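Local coordinates for mutual gliding motility protein C (MglC) (Myxococcus xanthus DK 1622, PDB 7CT3) that is a Roadblock/LC7-domain protein that probably takes part in the control of cell polarity for gliding motility, interacting with its paralog MglB, at residues 71-76 and 100-105; 82-87 and 111-116. All blocks are in the same frame, centred on the assembly; numbering follows the deposited sequence.

Contact 1 (71-76 and 100-105)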
ATOM      1  N   GLU A  71      -0.728   4.995   6.507  1.00 22.69           N
ATOM      2  CA  GLU A  71      -0.237   3.637   6.147  1.00 23.70           C
ATOM      3  C   GLU A  71       0.140   3.604   4.661  1.00 22.63           C
ATOM      4  O   GLU A  71      -0.619   4.144   3.835  1.00 25.01           O
ATOM      5  CB  GLU A  71      -1.330   2.640   6.530  1.00 27.05           C
ATOM      6  CG  GLU A  71      -1.040   1.185   6.233  1.00 30.28           C
ATOM      7  CD  GLU A  71      -2.312   0.351   6.342  1.00 35.49           C
ATOM      8  OE1 GLU A  71      -3.156   0.453   5.435  1.00 40.85           O
ATOM      9  OE2 GLU A  71      -2.486  -0.350   7.360  1.00 38.21           O
ATOM     10  N   VAL A  72       1.289   3.010   4.339  1.00 21.62           N
ATOM     11  CA  VAL A  72       1.796   2.888   2.943  1.00 22.16           C
ATOM     12  C   VAL A  72       2.232   1.441   2.703  1.00 21.47           C
ATOM     13  O   VAL A  72       2.813   0.838   3.623  1.00 24.12           O
ATOM     14  CB  VAL A  72       2.939   3.882   2.679  1.00 24.91           C
ATOM     15  CG1 VAL A  72       3.472   3.762   1.261  1.00 28.50           C
ATOM     16  CG2 VAL A  72       2.507   5.312   2.971  1.00 26.33           C
ATOM     17  N   SER A  73       1.950   0.921   1.509  1.00 22.11           N
ATOM     18  CA  SER A  73       2.393  -0.414   1.028  1.00 23.40           C
ATOM     19  C   SER A  73       3.094  -0.259  -0.320  1.00 22.77           C
ATOM     20  O   SER A  73       2.561   0.446  -1.200  1.00 24.22           O
ATOM     21  CB  SER A  73       1.236  -1.372   0.922  1.00 25.64           C
ATOM     22  OG  SER A  73       0.703  -1.648   2.203  1.00 31.18           O
ATOM     23  N   VAL A  74       4.255  -0.892  -0.466  1.00 22.39           N
ATOM     24  CA  VAL A  74       4.958  -1.034  -1.770  1.00 24.11           C
ATOM     25  C   VAL A  74       5.160  -2.531  -1.986  1.00 24.05           C
ATOM     26  O   VAL A  74       5.900  -3.151  -1.187  1.00 26.42           O
ATOM     27  CB  VAL A  74       6.275  -0.239  -1.792  1.00 25.97           C
ATOM     28  CG1 VAL A  74       7.037  -0.445  -3.087  1.00 26.54           C
ATOM     29  CG2 VAL A  74       6.033   1.245  -1.550  1.00 28.64           C
ATOM     30  N   ASN A  75       4.481  -3.089  -2.987  1.00 23.79           N
ATOM     31  CA  ASN A  75       4.331  -4.555  -3.164  1.00 25.05           C
ATOM     32  C   ASN A  75       4.969  -4.989  -4.484  1.00 25.31           C
ATOM     33  O   ASN A  75       4.913  -4.231  -5.468  1.00 24.23           O
ATOM     34  CB  ASN A  75       2.863  -4.978  -3.105  1.00 24.51           C
ATOM     35  CG  ASN A  75       2.198  -4.631  -1.789  1.00 25.67           C
ATOM     36  OD1 ASN A  75       2.868  -4.448  -0.774  1.00 25.86           O
ATOM     37  ND2 ASN A  75       0.877  -4.543  -1.799  1.00 26.56           N
ATOM     38  N   SER A  76       5.553  -6.182  -4.479  1.00 26.70           N
ATOM     39  CA  SER A  76       6.047  -6.898  -5.678  1.00 28.73           C
ATOM     40  C   SER A  76       5.150  -8.119  -5.904  1.00 31.12           C
ATOM     41  O   SER A  76       4.174  -8.288  -5.141  1.00 29.47           O
ATOM     42  CB  SER A  76       7.487  -7.282  -5.500  1.00 29.90           C
ATOM     43  OG  SER A  76       7.626  -8.211  -4.436  1.00 29.54           O
ATOM     44  N   GLY A 100       1.028 -14.797   2.212  1.00 34.47           N
ATOM     45  CA  GLY A 100       0.737 -14.534   3.635  1.00 37.12           C
ATOM     46  C   GLY A 100      -0.610 -13.852   3.827  1.00 36.03           C
ATOM     47  O   GLY A 100      -1.341 -13.677   2.835  1.00 41.42           O
ATOM     48  N   ASN A 101      -0.924 -13.480   5.069  1.00 33.59           N
ATOM     49  CA  ASN A 101      -2.197 -12.828   5.472  1.00 33.87           C
ATOM     50  C   ASN A 101      -1.982 -11.311   5.532  1.00 30.15           C
ATOM     51  O   ASN A 101      -1.635 -10.792   6.608  1.00 29.63           O
ATOM     52  CB  ASN A 101      -2.708 -13.394   6.799  1.00 37.01           C
ATOM     53  CG  ASN A 101      -4.140 -12.998   7.083  1.00 39.70           C
ATOM     54  OD1 ASN A 101      -4.613 -11.973   6.602  1.00 41.08           O
ATOM     55  ND2 ASN A 101      -4.836 -13.805   7.865  1.00 46.90           N
ATOM     56  N   PHE A 102      -2.203 -10.622   4.412  1.00 29.64           N
ATOM     57  CA  PHE A 102      -1.969  -9.160   4.270  1.00 29.87           C
ATOM     58  C   PHE A 102      -2.921  -8.395   5.198  1.00 27.73           C
ATOM     59  O   PHE A 102      -2.477  -7.435   5.848  1.00 27.21           O
ATOM     60  CB  PHE A 102      -2.097  -8.742   2.803  1.00 29.24           C
ATOM     61  CG  PHE A 102      -1.669  -7.325   2.509  1.00 30.15           C
ATOM     62  CD1 PHE A 102      -0.437  -6.847   2.923  1.00 31.46           C
ATOM     63  CD2 PHE A 102      -2.490  -6.475   1.788  1.00 32.62           C
ATOM     64  CE1 PHE A 102      -0.043  -5.548   2.633  1.00 30.72           C
ATOM     65  CE2 PHE A 102      -2.094  -5.181   1.495  1.00 33.53           C
ATOM     66  CZ  PHE A 102      -0.871  -4.718   1.919  1.00 30.53           C
ATOM     67  N   GLY A 103      -4.187  -8.812   5.268  1.00 29.07           N
ATOM     68  CA  GLY A 103      -5.197  -8.207   6.158  1.00 30.42           C
ATOM     69  C   GLY A 103      -4.759  -8.243   7.613  1.00 28.33           C
ATOM     70  O   GLY A 103      -4.856  -7.214   8.297  1.00 27.40           O
ATOM     71  N   LYS A 104      -4.279  -9.393   8.078  1.00 30.33           N
ATOM     72  CA  LYS A 104      -3.789  -9.559   9.470  1.00 32.35           C
ATOM     73  C   LYS A 104      -2.545  -8.680   9.656  1.00 28.37           C
ATOM     74  O   LYS A 104      -2.451  -8.007  10.691  1.00 28.49           O
ATOM     75  CB  LYS A 104      -3.532 -11.040   9.763  1.00 35.62           C
ATOM     76  CG  LYS A 104      -3.149 -11.362  11.201  1.00 40.06           C
ATOM     77  CD  LYS A 104      -4.275 -11.159  12.190  1.00 43.81           C
ATOM     78  CE  LYS A 104      -3.869 -11.431  13.624  1.00 46.56           C
ATOM     79  NZ  LYS A 104      -3.286 -12.784  13.785  1.00 51.54           N
ATOM     80  N   GLY A 105      -1.636  -8.665   8.677  1.00 28.08           N
ATOM     81  CA  GLY A 105      -0.437  -7.805   8.702  1.00 28.08           C
ATOM     82  C   GLY A 105      -0.798  -6.355   8.979  1.00 25.37           C
ATOM     83  O   GLY A 105      -0.211  -5.753   9.896  1.00 25.25           O
TER
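Phe102 reaches from the first turn of helix 102-117 to Ser73 and Asn75 on strand 71-75. This joins the C-terminal helix of the Roadblock/LC7 domain to the strand that pairs with the second subunit. CG of Phe102 lies anti to the backbone N (chi1 -171°), and this sends the ring straight out from the helix to the strand. The far end of the ring does the touching. Ser73 OG sits at the ring edge, in the ring plane, 3.5 Å from Phe102 CZ. The hydroxyl makes no polar bond to the ring; its hydrogen-bond partner is Thr81 O on the next strand. Asn75 approaches from the direction opposite to Phe102. Its ND2 stays 4.1 Å from Phe102 CZ, and the amide plane stands nearly perpendicular to the ring, at 85°. The polar ends of this amide are used elsewhere. Asn75 ND2 bonds to Glu71 OE1 of the second subunit, and Asn75 OD1 accepts from Thr81 N. These two bonds should hold the amide in its rotation beside the ring. Strand 71-75 pairs antiparallel with a strand of the second subunit, so the sheet runs on through the dimer, and Phe102 packs there on Arg106 of the second subunit. Asn101, just before Phe102, is the N-cap of the helix: its OD1 accepts from Lys104 N at 3.0 Å, with the donor well above the carbonyl plane.

Contact 2 (82-87 and 111-116); sequences VMRLVS and VTAPKV
Val86, where strand 79-87 turns a corner, packs against Val116 on the last turns of helix 102-117. The contact belongs to the layer between the antiparallel sheet of the Roadblock/LC7 domain and its C-terminal helix. It is mostly apolar, and no hydrogen bond crosses between the two segments.

The valine pair is the closest approach. Val86 CG1 meets Val116 CG1 at 3.6 Å, and the two side chains run at a slant to each other. In Val116 the CG1 branch is anti to the backbone N (chi1 172°), which turns it to the strand. The same methyl of Val86, CG1, also comes near the helix backbone, 4.2 Å from Ala113 O.

A second apolar touch involves a charged residue through its aliphatic part. Arg84 CD lies 4.0 Å from Ala113 CB. The arginine chain is extended from CG to NE, and its CD is the atom that meets the alanine methyl. Its guanidinium group points to a different partner: Arg84 NH2 forms a long, weak ion pair with Glu71 OE2.

Backbone features shape both sides. At the corner of the strand, Val86 and Ser87 both face Tyr90 in a classic beta bulge. The helix is kinked at Pro114 and Lys115. Val116 N still bonds to Thr112 O, at 3.1 Å.

Arg117 NH1 ties the helix to the strand by a hydrogen bond to Leu85 O. Helix 4-13 lies alongside: its His6 touches Thr112 and Val116. Arg84 pairs through its backbone with Leu92 of strand 90-97, and strand 71-75 lies along the other edge of 79-87.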
ATOM      1  N   VAL A  82       3.846  -3.254   4.577  1.00 22.77           N
ATOM      2  CA  VAL A  82       2.974  -2.291   5.300  1.00 24.38           C
ATOM      3  C   VAL A  82       3.904  -1.431   6.141  1.00 22.97           C
ATOM      4  O   VAL A  82       4.756  -1.976   6.843  1.00 23.79           O
ATOM      5  CB  VAL A  82       1.948  -2.999   6.203  1.00 28.99           C
ATOM      6  CG1 VAL A  82       0.918  -2.013   6.724  1.00 33.72           C
ATOM      7  CG2 VAL A  82       1.283  -4.170   5.510  1.00 31.94           C
HETATM    8  N   MSE A  83       3.711  -0.111   6.074  1.00 22.60           N
HETATM    9  CA  MSE A  83       4.555   0.824   6.794  1.00 23.27           C
HETATM   10  C   MSE A  83       3.690   1.848   7.520  1.00 21.98           C
HETATM   11  O   MSE A  83       2.678   2.292   6.980  1.00 22.75           O
HETATM   12  CB  MSE A  83       5.496   1.536   5.822  1.00 25.18           C
HETATM   13  CG  MSE A  83       6.490   0.624   5.163  1.00 28.17           C
HETATM   14 SE   MSE A  83       7.440   1.598   3.780  1.00 31.18          SE
HETATM   15  CE  MSE A  83       6.255   1.445   2.226  1.00 33.19           C
ATOM     16  N   ARG A  84       4.124   2.211   8.735  1.00 22.92           N
ATOM     17  CA  ARG A  84       3.496   3.254   9.532  1.00 23.19           C
ATOM     18  C   ARG A  84       4.577   4.142  10.157  1.00 23.52           C
ATOM     19  O   ARG A  84       5.712   3.663  10.354  1.00 23.36           O
ATOM     20  CB  ARG A  84       2.620   2.658  10.639  1.00 24.43           C
ATOM     21  CG  ARG A  84       1.350   1.994  10.131  1.00 25.63           C
ATOM     22  CD  ARG A  84       0.395   1.595  11.238  1.00 28.27           C
ATOM     23  NE  ARG A  84      -0.896   1.320  10.630  1.00 30.62           N
ATOM     24  CZ  ARG A  84      -1.917   2.169  10.557  1.00 29.34           C
ATOM     25  NH1 ARG A  84      -1.861   3.364  11.121  1.00 30.59           N
ATOM     26  NH2 ARG A  84      -3.019   1.797   9.938  1.00 31.56           N
ATOM     27  N   LEU A  85       4.220   5.389  10.469  1.00 24.53           N
ATOM     28  CA  LEU A  85       5.128   6.393  11.076  1.00 26.20           C
ATOM     29  C   LEU A  85       5.303   6.086  12.566  1.00 26.95           C
ATOM     30  O   LEU A  85       4.296   5.833  13.240  1.00 29.54           O
ATOM     31  CB  LEU A  85       4.529   7.788  10.870  1.00 27.30           C
ATOM     32  CG  LEU A  85       5.471   8.950  11.168  1.00 30.42           C
ATOM     33  CD1 LEU A  85       6.629   8.967  10.182  1.00 31.93           C
ATOM     34  CD2 LEU A  85       4.717  10.270  11.138  1.00 32.18           C
ATOM     35  N   VAL A  86       6.536   6.117  13.068  1.00 29.57           N
ATOM     36  CA  VAL A  86       6.803   5.958  14.529  1.00 32.20           C
ATOM     37  C   VAL A  86       7.382   7.260  15.104  1.00 33.90           C
ATOM     38  O   VAL A  86       7.175   7.495  16.301  1.00 38.26           O
ATOM     39  CB  VAL A  86       7.673   4.723  14.834  1.00 38.37           C
ATOM     40  CG1 VAL A  86       6.867   3.437  14.719  1.00 45.51           C
ATOM     41  CG2 VAL A  86       8.900   4.648  13.959  1.00 39.82           C
ATOM     42  N   SER A  87       8.057   8.088  14.301  1.00 33.99           N
ATOM     43  CA  SER A  87       8.542   9.432  14.717  1.00 37.97           C
ATOM     44  C   SER A  87       8.886  10.255  13.480  1.00 36.93           C
ATOM     45  O   SER A  87       8.879   9.733  12.370  1.00 36.00           O
ATOM     46  CB  SER A  87       9.715   9.313  15.671  1.00 39.72           C
ATOM     47  OG  SER A  87      10.937   9.138  14.971  1.00 40.66           O
ATOM     48  N   VAL A 111      -1.956  -2.052  15.442  1.00 26.21           N
ATOM     49  CA  VAL A 111      -1.998  -2.310  16.911  1.00 29.99           C
ATOM     50  C   VAL A 111      -0.609  -2.079  17.528  1.00 29.29           C
ATOM     51  O   VAL A 111      -0.549  -1.567  18.658  1.00 33.94           O
ATOM     52  CB  VAL A 111      -2.514  -3.733  17.198  1.00 33.12           C
ATOM     53  CG1 VAL A 111      -2.254  -4.156  18.636  1.00 36.91           C
ATOM     54  CG2 VAL A 111      -3.991  -3.861  16.852  1.00 34.30           C
ATOM     55  N   THR A 112       0.464  -2.454  16.829  1.00 29.12           N
ATOM     56  CA  THR A 112       1.846  -2.474  17.379  1.00 30.78           C
ATOM     57  C   THR A 112       2.498  -1.084  17.287  1.00 30.46           C
ATOM     58  O   THR A 112       3.309  -0.768  18.175  1.00 31.70           O
ATOM     59  CB  THR A 112       2.683  -3.559  16.691  1.00 33.13           C
ATOM     60  OG1 THR A 112       1.941  -4.780  16.747  1.00 35.00           O
ATOM     61  CG2 THR A 112       4.036  -3.754  17.338  1.00 34.55           C
ATOM     62  N   ALA A 113       2.173  -0.283  16.266  1.00 29.46           N
ATOM     63  CA  ALA A 113       2.835   1.017  15.983  1.00 29.93           C
ATOM     64  C   ALA A 113       2.877   1.907  17.229  1.00 30.22           C
ATOM     65  O   ALA A 113       3.930   2.460  17.537  1.00 30.25           O
ATOM     66  CB  ALA A 113       2.171   1.714  14.820  1.00 29.67           C
ATOM     67  N   PRO A 114       1.764   2.119  17.974  1.00 33.18           N
ATOM     68  CA  PRO A 114       1.809   2.951  19.182  1.00 32.99           C
ATOM     69  C   PRO A 114       2.761   2.421  20.271  1.00 32.22           C
ATOM     70  O   PRO A 114       3.350   3.221  20.981  1.00 34.00           O
ATOM     71  CB  PRO A 114       0.371   2.987  19.729  1.00 34.93           C
ATOM     72  CG  PRO A 114      -0.476   2.156  18.785  1.00 34.11           C
ATOM     73  CD  PRO A 114       0.408   1.638  17.671  1.00 33.22           C
ATOM     74  N   LYS A 115       2.905   1.100  20.375  1.00 32.61           N
ATOM     75  CA  LYS A 115       3.820   0.448  21.351  1.00 35.99           C
ATOM     76  C   LYS A 115       5.270   0.781  20.980  1.00 35.35           C
ATOM     77  O   LYS A 115       6.056   1.103  21.892  1.00 39.45           O
ATOM     78  CB  LYS A 115       3.597  -1.065  21.386  1.00 36.88           C
ATOM     79  CG  LYS A 115       2.183  -1.495  21.740  1.00 38.32           C
ATOM     80  CD  LYS A 115       2.090  -2.962  22.055  1.00 43.94           C
ATOM     81  CE  LYS A 115       0.730  -3.545  21.744  1.00 45.73           C
ATOM     82  NZ  LYS A 115       0.712  -5.003  21.989  1.00 49.93           N
ATOM     83  N   VAL A 116       5.607   0.726  19.689  1.00 32.96           N
ATOM     84  CA  VAL A 116       6.965   1.084  19.182  1.00 33.64           C
ATOM     85  C   VAL A 116       7.195   2.582  19.432  1.00 35.94           C
ATOM     86  O   VAL A 116       8.290   2.935  19.916  1.00 39.46           O
ATOM     87  CB  VAL A 116       7.131   0.700  17.699  1.00 33.15           C
ATOM     88  CG1 VAL A 116       8.429   1.229  17.107  1.00 35.09           C
ATOM     89  CG2 VAL A 116       7.034  -0.806  17.501  1.00 31.81           C
TER

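The centres of contacts 1 and 2 lie 14 Å apart. Both use helix 102-117: contact 1 its first turn, contact 2 its later turns. On the strand side, 71-75 and 79-87 follow each other in the chain and lie side by side. The segments alternate in sequence, 71-76, 82-87, 100-105, 111-116, and the one helix that follows both strands packs on each of them. The contacts also touch directly. Val72 O probably accepts a hydrogen bond from Met83 N at 2.8 Å, and Phe102 CE1 packs on Val82 CG2 at 3.5 Å. Contact 1 lies at the subunit interface, whereas contact 2 touches no other chain of the assembly.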